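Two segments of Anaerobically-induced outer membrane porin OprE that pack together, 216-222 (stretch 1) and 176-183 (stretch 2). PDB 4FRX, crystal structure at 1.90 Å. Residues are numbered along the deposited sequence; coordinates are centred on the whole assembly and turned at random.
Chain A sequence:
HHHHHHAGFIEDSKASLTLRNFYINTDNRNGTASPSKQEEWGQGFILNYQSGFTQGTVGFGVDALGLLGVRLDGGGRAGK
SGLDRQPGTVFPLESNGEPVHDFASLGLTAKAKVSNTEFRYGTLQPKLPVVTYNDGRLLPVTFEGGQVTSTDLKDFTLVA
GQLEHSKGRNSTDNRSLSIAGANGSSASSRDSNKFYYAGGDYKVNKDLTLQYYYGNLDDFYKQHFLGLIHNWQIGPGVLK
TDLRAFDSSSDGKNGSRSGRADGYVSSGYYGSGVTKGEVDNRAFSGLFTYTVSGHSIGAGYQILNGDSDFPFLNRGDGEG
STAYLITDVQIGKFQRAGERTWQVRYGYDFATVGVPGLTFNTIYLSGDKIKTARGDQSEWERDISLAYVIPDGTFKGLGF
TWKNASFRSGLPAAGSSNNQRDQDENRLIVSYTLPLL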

# COMPACT_ATOMS: atom_id res chain seq x y z
N ASN A 216 15.08 3.35 -3.96
CA ASN A 216 15.89 3.01 -5.13
C ASN A 216 15.72 1.55 -5.55
O ASN A 216 16.31 0.66 -4.95
CB ASN A 216 17.37 3.30 -4.82
CG ASN A 216 18.31 2.87 -5.94
OD1 ASN A 216 19.47 2.53 -5.68
ND2 ASN A 216 17.84 2.89 -7.18
N LEU A 217 14.92 1.29 -6.58
CA LEU A 217 14.87 -0.04 -7.16
C LEU A 217 16.01 -0.15 -8.15
O LEU A 217 16.02 0.54 -9.18
CB LEU A 217 13.54 -0.32 -7.87
CG LEU A 217 13.45 -1.75 -8.42
CD1 LEU A 217 13.60 -2.80 -7.32
CD2 LEU A 217 12.14 -1.96 -9.21
N ASP A 218 16.98 -1.00 -7.83
CA ASP A 218 18.16 -1.11 -8.68
C ASP A 218 17.81 -1.46 -10.13
O ASP A 218 17.02 -2.37 -10.39
CB ASP A 218 19.15 -2.11 -8.09
CG ASP A 218 20.51 -2.03 -8.77
OD1 ASP A 218 21.21 -1.01 -8.58
OD2 ASP A 218 20.86 -2.97 -9.51
N ASP A 219 18.41 -0.69 -11.05
CA ASP A 219 18.23 -0.80 -12.50
C ASP A 219 16.92 -0.24 -13.03
O ASP A 219 16.66 -0.31 -14.23
CB ASP A 219 18.43 -2.23 -13.00
CG ASP A 219 19.90 -2.60 -13.10
OD1 ASP A 219 20.69 -1.70 -13.47
OD2 ASP A 219 20.25 -3.76 -12.79
N PHE A 220 16.13 0.34 -12.14
CA PHE A 220 14.85 0.91 -12.52
C PHE A 220 14.73 2.38 -12.14
O PHE A 220 14.58 3.23 -13.02
CB PHE A 220 13.68 0.12 -11.94
CG PHE A 220 13.39 -1.16 -12.69
CD1 PHE A 220 12.64 -1.14 -13.86
CD2 PHE A 220 13.88 -2.37 -12.23
CE1 PHE A 220 12.37 -2.32 -14.56
CE2 PHE A 220 13.62 -3.56 -12.91
CZ PHE A 220 12.85 -3.53 -14.08
N TYR A 221 14.78 2.70 -10.84
CA TYR A 221 14.53 4.08 -10.47
C TYR A 221 15.12 4.51 -9.14
O TYR A 221 15.40 3.68 -8.29
CB TYR A 221 13.01 4.37 -10.49
CG TYR A 221 12.20 3.73 -9.37
CD1 TYR A 221 12.09 4.35 -8.13
CD2 TYR A 221 11.51 2.53 -9.58
CE1 TYR A 221 11.33 3.77 -7.10
CE2 TYR A 221 10.75 1.95 -8.55
CZ TYR A 221 10.67 2.58 -7.32
OH TYR A 221 9.91 2.01 -6.30
N LYS A 222 15.31 5.81 -9.01
CA LYS A 222 15.53 6.44 -7.71
C LYS A 222 14.39 7.43 -7.47
O LYS A 222 13.94 8.11 -8.38
CB LYS A 222 16.88 7.14 -7.67
CG LYS A 222 17.16 8.00 -8.86
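Stretch 2, residues 176-183: SLSIAGAN

Ile179 is the hub of this contact. Its CA-to-CB bond points toward stretch 1, and its two branches are divided among three partners: CG2 lies 3.7 Å from Leu217 CD2 and 3.6 Å from Tyr221 CE2, while CD1 reaches Phe220 CD1 at 3.6 Å. With chi1 at 67° (p) and chi2 at 179° (t), the side chain extends its delta methyl to the phenylalanine and leaves the gamma methyl for the other two. Tyr221 receives that methyl at the edge of its ring, near the ring plane; Phe220 meets CD1 obliquely.

The hairpin-like turn of stretch 1 makes this grouping possible. One strand ends at Leu217 and the next begins at Tyr221, with the carbonyl O of Leu217 accepting from the backbone N of Phe220 and from that of Tyr221, each at 3.0 Å. The turn thereby gathers Leu217, Phe220 and Tyr221 on the side that faces stretch 2, all three with CB directed toward it, while Asp218 and Asp219 remain out of reach.

Stretch 2 follows with an extended backbone from Leu177 through Ile179, and then bends. Its course past stretch 1 runs in the same general sense, Leu177 lying nearest Leu217 (CA to CA 7.9 Å) and Ile179 nearest Phe220 (CA to CA 8.1 Å). Spacings of this size leave room for side chains between the backbones, and no hydrogen bond crosses the gap.

Beyond the hub, Leu177 points its CB sideways, yet that CB still packs 3.9 Å from Leu217 CD1. On the other flank, Ala182 sets its CB 3.7 Å from Phe220 CE1. A backbone bond from Ala182 N to Ile179 O, 3.1 Å, closes the bend that returns this small methyl to the phenylalanine ring. Gly181 lies within the bend at phi 107° and psi -30°, where a CB would jam against the carbonyl O of Ala180; the backbone itself calls for glycine here.

Toward the polar edge, Ser178 turns its CB away, so Leu217 CD2 approaches its CA, at 4.3 Å. Ser178 OG stands 4.3 Å from Phe220 CZ and finds its hydrogen bond elsewhere in the structure. Farther out, Asn216 touches nothing in stretch 2 but braces the turn: its ND2 donates to Tyr221 O at 2.8 Å. The rule to read here is compact: polar groups secure each backbone separately, and interlocking apolar side chains join the two, burying 292 Å² in all.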

# COMPACT_ATOMS: atom_id res chain seq x y z
N SER A 176 11.27 -11.72 -7.40
CA SER A 176 11.99 -10.45 -7.50
C SER A 176 11.06 -9.26 -7.72
O SER A 176 9.88 -9.42 -8.06
CB SER A 176 13.07 -10.54 -8.58
OG SER A 176 14.12 -11.40 -8.13
N LEU A 177 11.58 -8.06 -7.49
CA LEU A 177 10.76 -6.83 -7.54
C LEU A 177 10.67 -6.20 -8.94
O LEU A 177 11.62 -6.24 -9.71
CB LEU A 177 11.32 -5.81 -6.54
CG LEU A 177 11.53 -6.35 -5.12
CD1 LEU A 177 12.33 -5.39 -4.26
CD2 LEU A 177 10.19 -6.66 -4.46
N SER A 178 9.53 -5.61 -9.27
CA SER A 178 9.42 -4.96 -10.57
C SER A 178 8.47 -3.76 -10.47
O SER A 178 8.01 -3.42 -9.37
CB SER A 178 8.98 -5.95 -11.66
OG SER A 178 9.10 -5.38 -12.96
N ILE A 179 8.22 -3.12 -11.60
CA ILE A 179 7.31 -1.98 -11.69
C ILE A 179 6.43 -2.18 -12.92
O ILE A 179 6.75 -3.02 -13.77
CB ILE A 179 8.08 -0.63 -11.80
CG1 ILE A 179 8.82 -0.53 -13.13
CG2 ILE A 179 9.06 -0.44 -10.62
CD1 ILE A 179 9.59 0.77 -13.31
N ALA A 180 5.32 -1.43 -13.00
CA ALA A 180 4.41 -1.49 -14.15
C ALA A 180 5.16 -1.15 -15.43
O ALA A 180 5.93 -0.18 -15.45
CB ALA A 180 3.23 -0.51 -13.97
N GLY A 181 4.94 -1.94 -16.47
CA GLY A 181 5.64 -1.76 -17.73
C GLY A 181 6.67 -2.85 -17.95
O GLY A 181 6.95 -3.23 -19.07
N ALA A 182 7.23 -3.35 -16.86
CA ALA A 182 8.24 -4.40 -16.96
C ALA A 182 7.82 -5.64 -16.19
O ALA A 182 8.58 -6.62 -16.11
CB ALA A 182 9.57 -3.91 -16.42
N ASN A 183 6.62 -5.60 -15.61
CA ASN A 183 6.23 -6.62 -14.65
C ASN A 183 5.39 -7.74 -15.26
O ASN A 183 5.35 -7.89 -16.48
CB ASN A 183 5.55 -5.99 -13.42
CG ASN A 183 4.23 -5.32 -13.77
OD1 ASN A 183 3.80 -5.32 -14.92
ND2 ASN A 183 3.58 -4.74 -12.76